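Local coordinates for protein urea carboxylase (PDB 3OPF) that probably binds ATP and acts as a hydrolase, and is built from paired carboxyltransferase domains of the urea carboxylase type, at residues Y296-L301 with F323-P328; S410-V415 with G486-F491. One frame throughout, in Å; residues are numbered along the deposited sequence.

Interaction 1: Y296-L301 with F323-P328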
loop_
_atom_site.group_PDB
_atom_site.type_symbol
_atom_site.label_atom_id
_atom_site.label_comp_id
_atom_site.label_asym_id
_atom_site.label_seq_id
_atom_site.Cartn_x
_atom_site.Cartn_y
_atom_site.Cartn_z
ATOM N N TYR A 296 -12.604 -12.432 13.110
ATOM C CA TYR A 296 -13.385 -13.584 12.665
ATOM C C TYR A 296 -12.478 -14.695 12.155
ATOM O O TYR A 296 -11.256 -14.547 12.133
ATOM C CB TYR A 296 -14.387 -13.146 11.588
ATOM C CG TYR A 296 -15.261 -11.985 12.030
ATOM C CD1 TYR A 296 -16.510 -12.204 12.613
ATOM C CD2 TYR A 296 -14.820 -10.666 11.895
ATOM C CE1 TYR A 296 -17.314 -11.136 13.032
ATOM C CE2 TYR A 296 -15.615 -9.586 12.313
ATOM C CZ TYR A 296 -16.855 -9.830 12.881
ATOM O OH TYR A 296 -17.637 -8.774 13.293
ATOM N N GLY A 297 -13.075 -15.829 11.805
ATOM C CA GLY A 297 -12.333 -16.938 11.223
ATOM C C GLY A 297 -11.720 -17.928 12.204
ATOM O O GLY A 297 -11.253 -18.985 11.779
ATOM N N PHE A 298 -11.716 -17.614 13.500
ATOM C CA PHE A 298 -11.128 -18.516 14.498
ATOM C C PHE A 298 -11.857 -18.527 15.846
ATOM O O PHE A 298 -12.678 -17.660 16.138
ATOM C CB PHE A 298 -9.677 -18.136 14.787
ATOM C CG PHE A 298 -8.803 -18.005 13.570
ATOM C CD1 PHE A 298 -8.023 -19.075 13.141
ATOM C CD2 PHE A 298 -8.721 -16.798 12.881
ATOM C CE1 PHE A 298 -7.195 -18.952 12.034
ATOM C CE2 PHE A 298 -7.897 -16.667 11.774
ATOM C CZ PHE A 298 -7.129 -17.748 11.350
ATOM N N VAL A 299 -11.535 -19.529 16.656
ATOM C CA VAL A 299 -11.753 -19.488 18.099
ATOM C C VAL A 299 -10.374 -19.646 18.740
ATOM O O VAL A 299 -9.553 -20.434 18.269
ATOM C CB VAL A 299 -12.736 -20.595 18.589
ATOM C CG1 VAL A 299 -12.216 -21.984 18.277
ATOM C CG2 VAL A 299 -12.992 -20.460 20.079
ATOM N N ALA A 300 -10.094 -18.881 19.786
ATOM C CA ALA A 300 -8.794 -18.989 20.451
ATOM C C ALA A 300 -8.813 -20.185 21.398
ATOM O O ALA A 300 -9.842 -20.496 21.994
ATOM C CB ALA A 300 -8.446 -17.700 21.191
ATOM N N LEU A 301 -7.677 -20.863 21.507
ATOM C CA LEU A 301 -7.549 -22.045 22.356
ATOM C C LEU A 301 -6.440 -21.837 23.371
ATOM O O LEU A 301 -5.280 -21.655 22.995
ATOM C CB LEU A 301 -7.204 -23.277 21.518
ATOM C CG LEU A 301 -8.339 -24.166 21.036
ATOM C CD1 LEU A 301 -7.796 -25.154 20.021
ATOM C CD2 LEU A 301 -8.984 -24.886 22.223
ATOM N N PHE A 323 -5.066 -20.899 17.705
ATOM C CA PHE A 323 -6.283 -20.410 17.065
ATOM C C PHE A 323 -6.848 -21.501 16.158
ATOM O O PHE A 323 -6.188 -21.928 15.212
ATOM C CB PHE A 323 -5.979 -19.133 16.276
ATOM C CG PHE A 323 -5.449 -18.014 17.132
ATOM C CD1 PHE A 323 -6.313 -17.142 17.772
ATOM C CD2 PHE A 323 -4.081 -17.860 17.330
ATOM C CE1 PHE A 323 -5.826 -16.127 18.584
ATOM C CE2 PHE A 323 -3.585 -16.839 18.131
ATOM C CZ PHE A 323 -4.463 -15.974 18.759
ATOM N N ARG A 324 -8.051 -21.979 16.478
ATOM C CA ARG A 324 -8.702 -23.026 15.708
ATOM C C ARG A 324 -9.598 -22.397 14.646
ATOM O O ARG A 324 -10.520 -21.637 14.976
ATOM C CB ARG A 324 -9.539 -23.919 16.619
ATOM C CG ARG A 324 -10.283 -25.034 15.891
ATOM C CD ARG A 324 -11.088 -25.870 16.874
ATOM N NE ARG A 324 -10.215 -26.582 17.808
ATOM C CZ ARG A 324 -10.554 -26.959 19.041
ATOM N NH1 ARG A 324 -11.760 -26.689 19.535
ATOM N NH2 ARG A 324 -9.672 -27.608 19.795
ATOM N N PRO A 325 -9.340 -22.710 13.366
ATOM C CA PRO A 325 -10.187 -22.121 12.324
ATOM C C PRO A 325 -11.674 -22.434 12.519
ATOM O O PRO A 325 -12.033 -23.556 12.865
ATOM C CB PRO A 325 -9.649 -22.742 11.036
ATOM C CG PRO A 325 -8.223 -23.076 11.347
ATOM C CD PRO A 325 -8.191 -23.448 12.803
ATOM N N ARG A 326 -12.516 -21.426 12.326
ATOM C CA ARG A 326 -13.959 -21.554 12.530
ATOM C C ARG A 326 -14.645 -20.412 11.782
ATOM O O ARG A 326 -14.551 -19.255 12.189
ATOM C CB ARG A 326 -14.288 -21.490 14.026
ATOM C CG ARG A 326 -15.747 -21.800 14.403
ATOM C CD ARG A 326 -15.952 -23.265 14.775
ATOM N NE ARG A 326 -15.186 -23.659 15.963
ATOM C CZ ARG A 326 -15.074 -24.910 16.417
ATOM N NH1 ARG A 326 -15.675 -25.919 15.793
ATOM N NH2 ARG A 326 -14.348 -25.158 17.503
ATOM N N GLY A 327 -15.317 -20.737 10.682
ATOM C CA GLY A 327 -15.972 -19.728 9.848
ATOM C C GLY A 327 -17.149 -19.074 10.558
ATOM O O GLY A 327 -17.573 -19.547 11.614
ATOM N N PRO A 328 -17.672 -17.967 10.000
ATOM C CA PRO A 328 -17.190 -17.301 8.795
ATOM C C PRO A 328 -16.030 -16.351 9.086
ATOM O O PRO A 328 -15.661 -16.150 10.246
ATOM C CB PRO A 328 -18.422 -16.525 8.320
ATOM C CG PRO A 328 -19.122 -16.161 9.572
ATOM C CD PRO A 328 -18.841 -17.268 10.568
HETATM O O HOH W 1 -14.982 -17.416 15.084
#
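Val-299 and Arg-324 form the antiparallel hydrogen-bonded pair of two strands that run at 150° to each other, with Val-299 N giving to Arg-324 O at 2.9 Å and Arg-324 N to Val-299 O at 2.8 Å; Arg-326 N also binds Gly-297 O, and Gly-297 N makes a weak bond to Pro-328 O.

The side chains divide between two faces. On the face of Ala-300 and Phe-323, the Ala-300 methyl lies 4.0 Å from Phe-323 CE1. Phe-298 and Phe-323 cross at about a right angle, with Phe-298 CD1 3.7 Å from Phe-323 CB. On the face of Val-299 and Arg-324, Val-299 CG1 rests on Arg-324 CB at 3.7 Å. The Arg-324 chain leaves extended, then bends at chi3 (-65°). Leu-301 CD1 lies over one face of the Arg-324 guanidinium. Val-299 CG1 also meets the edge of the Arg-326 guanidinium.

Both arginines turn toward Glu-306, which lies outside the two segments. Glu-306 forms a salt bridge with Arg-324 and a long, weak ion pair with Arg-326. It belongs to strand 305-307, the next strand of this antiparallel sheet beyond 298-302. Phe-298 and Phe-323 instead meet Phe-276 and Phe-293, from strands 273-277 and 289-295 of a second sheet.

Interaction 2: S410-V415 with G486-F491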
loop_
_atom_site.group_PDB
_atom_site.type_symbol
_atom_site.label_atom_id
_atom_site.label_comp_id
_atom_site.label_asym_id
_atom_site.label_seq_id
_atom_site.Cartn_x
_atom_site.Cartn_y
_atom_site.Cartn_z
ATOM N N SER A 410 -25.481 -5.438 -11.457
ATOM C CA SER A 410 -26.386 -6.225 -12.312
ATOM C C SER A 410 -26.645 -7.646 -11.809
ATOM O O SER A 410 -27.666 -8.242 -12.141
ATOM C CB SER A 410 -25.864 -6.280 -13.754
ATOM O OG SER A 410 -24.692 -7.075 -13.869
ATOM N N GLY A 411 -25.727 -8.189 -11.015
ATOM C CA GLY A 411 -25.871 -9.550 -10.509
ATOM C C GLY A 411 -24.724 -9.929 -9.595
ATOM O O GLY A 411 -23.791 -9.143 -9.418
ATOM N N PRO A 412 -24.788 -11.129 -8.995
ATOM C CA PRO A 412 -23.746 -11.541 -8.052
ATOM C C PRO A 412 -22.355 -11.684 -8.675
ATOM O O PRO A 412 -22.221 -12.106 -9.825
ATOM C CB PRO A 412 -24.239 -12.906 -7.542
ATOM C CG PRO A 412 -25.229 -13.359 -8.519
ATOM C CD PRO A 412 -25.869 -12.123 -9.077
ATOM N N PHE A 413 -21.345 -11.302 -7.905
ATOM C CA PHE A 413 -19.955 -11.586 -8.222
ATOM C C PHE A 413 -19.455 -12.599 -7.204
ATOM O O PHE A 413 -20.102 -12.845 -6.190
ATOM C CB PHE A 413 -19.098 -10.317 -8.129
ATOM C CG PHE A 413 -19.285 -9.369 -9.276
ATOM C CD1 PHE A 413 -20.422 -8.576 -9.360
ATOM C CD2 PHE A 413 -18.309 -9.245 -10.260
ATOM C CE1 PHE A 413 -20.595 -7.686 -10.422
ATOM C CE2 PHE A 413 -18.474 -8.365 -11.324
ATOM C CZ PHE A 413 -19.622 -7.582 -11.403
ATOM N N ARG A 414 -18.300 -13.187 -7.485
ATOM C CA ARG A 414 -17.664 -14.124 -6.566
ATOM C C ARG A 414 -16.208 -13.730 -6.429
ATOM O O ARG A 414 -15.586 -13.269 -7.388
ATOM C CB ARG A 414 -17.763 -15.559 -7.097
ATOM C CG ARG A 414 -19.151 -16.154 -7.071
ATOM C CD ARG A 414 -19.411 -16.918 -5.784
ATOM N NE ARG A 414 -20.785 -17.410 -5.713
ATOM C CZ ARG A 414 -21.279 -18.139 -4.714
ATOM N NH1 ARG A 414 -22.546 -18.532 -4.751
ATOM N NH2 ARG A 414 -20.514 -18.485 -3.681
ATOM N N VAL A 415 -15.670 -13.898 -5.230
ATOM C CA VAL A 415 -14.265 -13.623 -4.989
ATOM C C VAL A 415 -13.416 -14.712 -5.652
ATOM O O VAL A 415 -13.526 -15.891 -5.318
ATOM C CB VAL A 415 -13.957 -13.540 -3.481
ATOM C CG1 VAL A 415 -12.444 -13.456 -3.230
ATOM C CG2 VAL A 415 -14.683 -12.341 -2.867
ATOM N N GLY A 486 -14.431 -17.597 -3.241
ATOM C CA GLY A 486 -15.717 -18.286 -3.206
ATOM C C GLY A 486 -16.836 -17.455 -2.605
ATOM O O GLY A 486 -18.005 -17.720 -2.868
ATOM N N VAL A 487 -16.488 -16.453 -1.796
ATOM C CA VAL A 487 -17.501 -15.614 -1.162
ATOM C C VAL A 487 -18.306 -14.885 -2.234
ATOM O O VAL A 487 -17.741 -14.352 -3.185
ATOM C CB VAL A 487 -16.884 -14.589 -0.180
ATOM C CG1 VAL A 487 -17.963 -13.662 0.373
ATOM C CG2 VAL A 487 -16.161 -15.305 0.956
ATOM N N GLU A 488 -19.630 -14.903 -2.091
ATOM C CA GLU A 488 -20.517 -14.172 -2.988
ATOM C C GLU A 488 -20.578 -12.691 -2.588
ATOM O O GLU A 488 -20.564 -12.364 -1.401
ATOM C CB GLU A 488 -21.911 -14.796 -2.959
ATOM C CG GLU A 488 -22.916 -14.145 -3.888
ATOM C CD GLU A 488 -24.204 -14.939 -3.965
ATOM O OE1 GLU A 488 -24.651 -15.458 -2.918
ATOM O OE2 GLU A 488 -24.763 -15.047 -5.072
ATOM N N ILE A 489 -20.630 -11.812 -3.592
ATOM C CA ILE A 489 -20.718 -10.367 -3.390
ATOM C C ILE A 489 -21.824 -9.781 -4.282
ATOM O O ILE A 489 -21.952 -10.152 -5.451
ATOM C CB ILE A 489 -19.363 -9.680 -3.692
ATOM C CG1 ILE A 489 -18.300 -10.162 -2.694
ATOM C CG2 ILE A 489 -19.498 -8.160 -3.662
ATOM C CD1 ILE A 489 -16.976 -9.455 -2.789
ATOM N N HIS A 490 -22.648 -8.907 -3.704
ATOM C CA HIS A 490 -23.601 -8.092 -4.460
ATOM C C HIS A 490 -23.242 -6.626 -4.248
ATOM O O HIS A 490 -22.951 -6.212 -3.122
ATOM C CB HIS A 490 -25.027 -8.325 -3.968
ATOM C CG HIS A 490 -25.536 -9.714 -4.198
ATOM N ND1 HIS A 490 -26.359 -10.040 -5.256
ATOM C CD2 HIS A 490 -25.361 -10.856 -3.492
ATOM C CE1 HIS A 490 -26.662 -11.324 -5.197
ATOM N NE2 HIS A 490 -26.063 -11.844 -4.139
ATOM N N PHE A 491 -23.258 -5.838 -5.320
ATOM C CA PHE A 491 -23.037 -4.402 -5.212
ATOM C C PHE A 491 -24.382 -3.692 -5.287
ATOM O O PHE A 491 -25.238 -4.086 -6.076
ATOM C CB PHE A 491 -22.116 -3.904 -6.324
ATOM C CG PHE A 491 -20.697 -4.365 -6.187
ATOM C CD1 PHE A 491 -19.896 -3.872 -5.174
ATOM C CD2 PHE A 491 -20.158 -5.294 -7.071
ATOM C CE1 PHE A 491 -18.578 -4.291 -5.044
ATOM C CE2 PHE A 491 -18.842 -5.722 -6.937
ATOM C CZ PHE A 491 -18.058 -5.217 -5.924
HETATM O O HOH W 2 -23.901 -6.890 -7.939
#
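Val-415 packs against Val-487 and Ile-489, and with Phe-413 and Arg-414 it has the most surface buried in this antiparallel contact. Val-415 sits at the end near Gly-486. Its N binds Val-487 O at 2.9 Å, and its O takes the N-H of Gly-486 at 2.8 Å. With CG1 anti to the backbone N (chi1 172°), the other methyl, CG2, packs against Ile-489 CD1 at 3.7 Å.

Phe-413 pairs with Ile-489 through two backbone bonds. The one from Phe-413 N is nearly straight. The Phe-413 ring receives the edge of Phe-491 over one face, an offset edge-to-face pair with centroids 5.7 Å apart and planes at 69°. Phe-491 CD2 comes to 4.0 Å from Phe-413 CD1.

Strands 413-418 and 488-492 are neighbours in a seven-stranded mixed sheet of the carboxyltransferase A and B region, consistent with a cyclophilin-like fold. Strand 390-396 lies on the far side of 488-492, and 422-426 on that of 413-418. Phe-413, Val-415, Ile-489 and Phe-491 all touch apolar residues of these strands or of nearby loops.

Arg-414 and Glu-488 share the opposite face of the sheet from Phe-413 and Ile-489. The Arg-414 chain bends at chi2 (-92°), which brings NH2 back to Gly-486 O at 2.7 Å, close to the guanidinium plane. Glu-488 CB lies over the centre of one guanidinium face. Arg-414 NH1 is 4.1 Å from Glu-488 OE2, beyond a salt bridge; the charges may still attract, but no N-H points at the oxygen. Next along, Pro-412 CB lies 3.3 Å from Glu-488 OE2. Pro-412 CA lies over one face of the His-490 ring, toward its rim, with CB nearest CE1. Beyond the last backbone bond, water 2 links Gly-411 O to Phe-491 N.

Overall arrangement
Interactions 1 and 2 both pair antiparallel strands within the carboxyltransferase A and B region, but in different sheets. Their centres are 24 Å apart, and their nearest atoms about 8 Å apart, so they do not touch. They follow one another in the chain. Interaction 1 joins segments 22 residues apart at their closest ends, interaction 2 segments 71 apart. Both are partly buried, with an apolar face and a polar one. In interaction 1 aromatic rings face a second sheet, and the arginines look to a glutamate outside the segments. In interaction 2 an aromatic pair forms across the strands themselves, and its arginine is held by a carbonyl of the partner segment.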